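Local coordinates for FAD:protein FMN transferase (PDB 5MGY), which probably transfers the FMN moiety of FAD to a threonine side chain of a target protein, releasing AMP, with magnesium as cofactor, at residues 97-109 / 121-135. Sequence-based numbering, arbitrary orientation.
Unlike the reference sequence in segment 121-135: Ser127 (reference Arg).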
loop_
_atom_site.group_PDB
_atom_site.type_symbol
_atom_site.label_atom_id
_atom_site.label_comp_id
_atom_site.label_asym_id
_atom_site.label_seq_id
_atom_site.Cartn_x
_atom_site.Cartn_y
_atom_site.Cartn_z
ATOM N N ALA A 97 4.593 -2.828 -13.621
ATOM C CA ALA A 97 3.569 -3.528 -12.833
ATOM C C ALA A 97 2.810 -2.567 -11.880
ATOM O O ALA A 97 1.670 -2.808 -11.555
ATOM C CB ALA A 97 4.200 -4.672 -12.063
ATOM N N PHE A 98 3.477 -1.504 -11.462
ATOM C CA PHE A 98 2.870 -0.457 -10.659
ATOM C C PHE A 98 2.370 0.645 -11.570
ATOM O O PHE A 98 3.172 1.251 -12.298
ATOM C CB PHE A 98 3.867 0.143 -9.631
ATOM C CG PHE A 98 3.245 1.159 -8.731
ATOM C CD1 PHE A 98 2.694 0.790 -7.516
ATOM C CD2 PHE A 98 3.117 2.481 -9.136
ATOM C CE1 PHE A 98 2.062 1.720 -6.696
ATOM C CE2 PHE A 98 2.472 3.410 -8.331
ATOM C CZ PHE A 98 1.947 3.029 -7.106
ATOM N N ASP A 99 1.073 0.947 -11.464
ATOM C CA ASP A 99 0.423 1.973 -12.278
ATOM C C ASP A 99 -0.697 2.699 -11.474
ATOM O O ASP A 99 -1.736 2.115 -11.069
ATOM C CB ASP A 99 -0.126 1.315 -13.584
ATOM C CG ASP A 99 -0.189 2.284 -14.793
ATOM O OD1 ASP A 99 0.238 1.908 -15.899
ATOM O OD2 ASP A 99 -0.626 3.434 -14.660
ATOM N N LEU A 100 -0.534 3.994 -11.321
ATOM C CA LEU A 100 -1.625 4.831 -10.751
ATOM C C LEU A 100 -2.861 5.102 -11.647
ATOM O O LEU A 100 -3.823 5.679 -11.155
ATOM C CB LEU A 100 -1.059 6.182 -10.330
ATOM C CG LEU A 100 0.109 6.087 -9.354
ATOM C CD1 LEU A 100 0.797 7.407 -9.184
ATOM C CD2 LEU A 100 -0.393 5.613 -7.996
ATOM N N THR A 101 -2.837 4.685 -12.919
ATOM C CA THR A 101 -3.753 5.161 -13.900
ATOM C C THR A 101 -4.750 4.114 -14.293
ATOM O O THR A 101 -5.253 4.120 -15.414
ATOM C CB THR A 101 -3.020 5.682 -15.162
ATOM O OG1 THR A 101 -2.512 4.636 -15.973
ATOM C CG2 THR A 101 -1.885 6.524 -14.785
ATOM N N LEU A 102 -5.118 3.251 -13.370
ATOM C CA LEU A 102 -6.037 2.171 -13.737
ATOM C C LEU A 102 -7.494 2.477 -13.478
ATOM O O LEU A 102 -8.348 1.638 -13.762
ATOM C CB LEU A 102 -5.637 0.884 -13.008
ATOM C CG LEU A 102 -4.531 0.033 -13.644
ATOM C CD1 LEU A 102 -3.567 0.778 -14.560
ATOM C CD2 LEU A 102 -3.761 -0.629 -12.513
ATOM N N GLU A 103 -7.801 3.664 -12.976
ATOM C CA GLU A 103 -9.181 3.920 -12.551
ATOM C C GLU A 103 -10.253 3.620 -13.610
ATOM O O GLU A 103 -11.303 3.112 -13.251
ATOM C CB GLU A 103 -9.330 5.349 -11.978
ATOM C CG GLU A 103 -10.721 5.737 -11.473
ATOM C CD GLU A 103 -10.950 5.722 -9.959
ATOM O OE1 GLU A 103 -10.412 4.908 -9.156
ATOM O OE2 GLU A 103 -11.794 6.544 -9.576
ATOM N N PRO A 104 -9.981 3.908 -14.901
ATOM C CA PRO A 104 -10.939 3.538 -15.936
ATOM C C PRO A 104 -11.092 2.053 -16.118
ATOM O O PRO A 104 -12.180 1.620 -16.466
ATOM C CB PRO A 104 -10.361 4.160 -17.198
ATOM C CG PRO A 104 -9.463 5.266 -16.702
ATOM C CD PRO A 104 -8.854 4.675 -15.463
ATOM N N LEU A 105 -10.054 1.261 -15.893
ATOM C CA LEU A 105 -10.233 -0.179 -16.007
ATOM C C LEU A 105 -10.887 -0.686 -14.738
ATOM O O LEU A 105 -11.667 -1.639 -14.777
ATOM C CB LEU A 105 -8.919 -0.899 -16.250
ATOM C CG LEU A 105 -8.241 -0.627 -17.569
ATOM C CD1 LEU A 105 -6.787 -1.057 -17.473
ATOM C CD2 LEU A 105 -8.945 -1.377 -18.662
ATOM N N LEU A 106 -10.588 -0.057 -13.611
ATOM C CA LEU A 106 -11.284 -0.425 -12.365
ATOM C C LEU A 106 -12.805 -0.151 -12.480
ATOM O O LEU A 106 -13.607 -1.063 -12.278
ATOM C CB LEU A 106 -10.698 0.284 -11.100
ATOM C CG LEU A 106 -9.283 -0.013 -10.575
ATOM C CD1 LEU A 106 -8.913 0.968 -9.442
ATOM C CD2 LEU A 106 -9.134 -1.478 -10.163
ATOM N N ASN A 107 -13.202 1.080 -12.819
ATOM C CA ASN A 107 -14.625 1.395 -13.035
ATOM C C ASN A 107 -15.275 0.561 -14.123
ATOM O O ASN A 107 -16.443 0.271 -14.027
ATOM C CB ASN A 107 -14.830 2.880 -13.303
ATOM C CG ASN A 107 -14.625 3.734 -12.041
ATOM O OD1 ASN A 107 -14.819 3.278 -10.915
ATOM N ND2 ASN A 107 -14.230 4.982 -12.227
ATOM N N LEU A 108 -14.503 0.123 -15.111
ATOM C CA LEU A 108 -15.015 -0.801 -16.096
ATOM C C LEU A 108 -15.296 -2.165 -15.515
ATOM O O LEU A 108 -16.326 -2.744 -15.804
ATOM C CB LEU A 108 -14.055 -0.965 -17.250
ATOM C CG LEU A 108 -14.640 -1.818 -18.356
ATOM C CD1 LEU A 108 -15.804 -1.068 -18.977
ATOM C CD2 LEU A 108 -13.575 -2.173 -19.385
ATOM N N TRP A 109 -14.376 -2.703 -14.731
ATOM C CA TRP A 109 -14.581 -4.044 -14.201
ATOM C C TRP A 109 -15.417 -4.029 -12.883
ATOM O O TRP A 109 -15.468 -5.043 -12.188
ATOM C CB TRP A 109 -13.226 -4.788 -14.032
ATOM C CG TRP A 109 -12.511 -5.301 -15.325
ATOM C CD1 TRP A 109 -11.559 -4.650 -16.049
ATOM C CD2 TRP A 109 -12.655 -6.575 -15.941
ATOM N NE1 TRP A 109 -11.124 -5.416 -17.094
ATOM C CE2 TRP A 109 -11.786 -6.607 -17.064
ATOM C CE3 TRP A 109 -13.419 -7.699 -15.654
ATOM C CZ2 TRP A 109 -11.674 -7.723 -17.914
ATOM C CZ3 TRP A 109 -13.342 -8.805 -16.523
ATOM C CH2 TRP A 109 -12.465 -8.802 -17.637
ATOM N N PRO A 121 -16.824 -6.939 -18.749
ATOM C CA PRO A 121 -16.900 -6.090 -19.912
ATOM C C PRO A 121 -16.291 -6.790 -21.127
ATOM O O PRO A 121 -15.467 -7.718 -21.006
ATOM C CB PRO A 121 -16.118 -4.823 -19.495
ATOM C CG PRO A 121 -15.276 -5.218 -18.335
ATOM C CD PRO A 121 -15.719 -6.556 -17.852
ATOM N N SER A 122 -16.709 -6.312 -22.290
ATOM C CA SER A 122 -16.305 -6.855 -23.592
ATOM C C SER A 122 -14.814 -6.697 -23.865
ATOM O O SER A 122 -14.081 -6.205 -23.010
ATOM C CB SER A 122 -17.065 -6.133 -24.698
ATOM O OG SER A 122 -16.621 -4.801 -24.767
ATOM N N ALA A 123 -14.375 -7.133 -25.047
ATOM C CA ALA A 123 -13.020 -6.842 -25.537
ATOM C C ALA A 123 -12.930 -5.442 -26.220
ATOM O O ALA A 123 -11.841 -4.902 -26.403
ATOM C CB ALA A 123 -12.550 -7.959 -26.454
ATOM N N GLU A 124 -14.071 -4.844 -26.530
ATOM C CA GLU A 124 -14.088 -3.516 -27.120
ATOM C C GLU A 124 -13.925 -2.413 -26.106
ATOM O O GLU A 124 -13.095 -1.533 -26.303
ATOM C CB GLU A 124 -15.398 -3.279 -27.882
ATOM C CG GLU A 124 -15.493 -3.844 -29.273
ATOM C CD GLU A 124 -15.119 -5.310 -29.418
ATOM O OE1 GLU A 124 -14.419 -5.657 -30.393
ATOM O OE2 GLU A 124 -15.584 -6.119 -28.601
ATOM N N ASP A 125 -14.724 -2.445 -25.050
ATOM C CA ASP A 125 -14.654 -1.429 -23.982
ATOM C C ASP A 125 -13.276 -1.394 -23.288
ATOM O O ASP A 125 -12.817 -0.327 -22.893
ATOM C CB ASP A 125 -15.710 -1.695 -22.894
ATOM C CG ASP A 125 -17.132 -1.636 -23.390
ATOM O OD1 ASP A 125 -17.922 -2.497 -22.964
ATOM O OD2 ASP A 125 -17.452 -0.736 -24.182
ATOM N N ILE A 126 -12.684 -2.582 -23.102
ATOM C CA ILE A 126 -11.319 -2.796 -22.563
ATOM C C ILE A 126 -10.273 -2.034 -23.392
ATOM O O ILE A 126 -9.435 -1.327 -22.826
ATOM C CB ILE A 126 -10.948 -4.338 -22.485
ATOM C CG1 ILE A 126 -11.461 -4.983 -21.171
ATOM C CG2 ILE A 126 -9.442 -4.599 -22.619
ATOM C CD1 ILE A 126 -11.520 -6.513 -21.152
ATOM N N SER A 127 -10.304 -2.234 -24.712
ATOM C CA SER A 127 -9.396 -1.576 -25.659
ATOM C C SER A 127 -9.490 -0.040 -25.570
ATOM O O SER A 127 -8.458 0.651 -25.584
ATOM C CB SER A 127 -9.707 -2.046 -27.075
ATOM O OG SER A 127 -8.861 -1.412 -28.018
ATOM N N ALA A 128 -10.733 0.446 -25.416
ATOM C CA ALA A 128 -11.085 1.893 -25.240
ATOM C C ALA A 128 -10.598 2.466 -23.921
ATOM O O ALA A 128 -10.051 3.563 -23.868
ATOM C CB ALA A 128 -12.605 2.112 -25.335
ATOM N N ALA A 129 -10.844 1.742 -22.840
ATOM C CA ALA A 129 -10.384 2.171 -21.543
ATOM C C ALA A 129 -8.846 2.144 -21.418
ATOM O O ALA A 129 -8.269 3.059 -20.876
ATOM C CB ALA A 129 -11.064 1.361 -20.447
ATOM N N ARG A 130 -8.166 1.132 -21.950
ATOM C CA ARG A 130 -6.706 1.123 -21.921
ATOM C C ARG A 130 -6.112 2.326 -22.621
ATOM O O ARG A 130 -5.050 2.785 -22.250
ATOM C CB ARG A 130 -6.106 -0.187 -22.467
ATOM C CG ARG A 130 -5.541 -1.124 -21.373
ATOM C CD ARG A 130 -4.802 -2.352 -21.925
ATOM N NE ARG A 130 -5.610 -2.942 -23.004
ATOM C CZ ARG A 130 -5.375 -2.884 -24.326
ATOM N NH1 ARG A 130 -4.292 -2.300 -24.842
ATOM N NH2 ARG A 130 -6.251 -3.449 -25.159
ATOM N N ALA A 131 -6.779 2.856 -23.636
ATOM C CA ALA A 131 -6.284 4.101 -24.286
ATOM C C ALA A 131 -6.370 5.346 -23.389
ATOM O O ALA A 131 -5.645 6.271 -23.637
ATOM C CB ALA A 131 -6.974 4.344 -25.605
ATOM N N LEU A 132 -7.218 5.327 -22.346
ATOM C CA LEU A 132 -7.218 6.347 -21.277
ATOM C C LEU A 132 -6.265 6.085 -20.097
ATOM O O LEU A 132 -6.341 6.802 -19.075
ATOM C CB LEU A 132 -8.634 6.543 -20.700
ATOM C CG LEU A 132 -9.792 6.688 -21.708
ATOM C CD1 LEU A 132 -11.187 6.811 -21.057
ATOM C CD2 LEU A 132 -9.395 7.832 -22.664
ATOM N N THR A 133 -5.405 5.070 -20.233
ATOM C CA THR A 133 -4.487 4.707 -19.166
ATOM C C THR A 133 -3.095 4.965 -19.648
ATOM O O THR A 133 -2.903 5.318 -20.814
ATOM C CB THR A 133 -4.627 3.242 -18.709
ATOM O OG1 THR A 133 -4.231 2.375 -19.765
ATOM C CG2 THR A 133 -6.037 2.887 -18.323
ATOM N N GLY A 134 -2.150 4.854 -18.709
ATOM C CA GLY A 134 -0.710 4.952 -18.981
ATOM C C GLY A 134 0.090 6.026 -18.262
ATOM O O GLY A 134 0.133 7.148 -18.722
ATOM N N GLN A 135 0.785 5.646 -17.194
ATOM C CA GLN A 135 1.753 6.494 -16.424
ATOM C C GLN A 135 2.621 7.403 -17.253
ATOM O O GLN A 135 2.941 8.503 -16.849
ATOM C CB GLN A 135 2.669 5.560 -15.590
ATOM C CG GLN A 135 3.538 6.212 -14.512
ATOM C CD GLN A 135 2.909 6.154 -13.094
ATOM O OE1 GLN A 135 2.486 5.067 -12.611
ATOM N NE2 GLN A 135 2.857 7.347 -12.402
#
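Leu108 extends its CG opposite the backbone N (chi1 -174°), which lays the branch against Pro121, CG to CG 3.5 Å, while Trp109, its CG anti to the carbonyl carbon and beside the backbone N, brings its indole to the CD end of the same proline. Pro121 CD sits 3.5 Å from the centroid of the Trp109 six-membered ring, only 18° off its normal, a CH-pi contact over the face; Ile126 CD1 comes within 3.5 Å of Trp109 CZ2, obliquely to the ring. Replacing Trp109 by an alanine is likely to leave Pro121 CD and Ile126 CD1 without their aromatic partner, opening a gap between the end of helix 103-108 and the start of helix 123-131. Between these helices, nearly antiparallel at 153° with axes 8.8 Å apart, the small Ala129 lets Leu105 CD2 come within 3.9 Å of its CB. Beyond them the contact turns polar: Gly134 N donates almost straight to Thr101 OG1 (2.8 Å), and the hydroxyl in turn donates to Asp99 OD2 (2.6 Å) from above the carboxylate plane; OD2 also accepts from Thr101 N in an Asx turn. Gln135 OE1 adds a weak bond from Leu100 N. Phe98 nearby packs on Ser157, a magnesium ligand. The chemistry thus implies an apolar helical hairpin whose metal-proximal end is fixed by a hydrogen-bond chain from the Gly134 amide through the Thr101 hydroxyl to the Asp99 carboxylate.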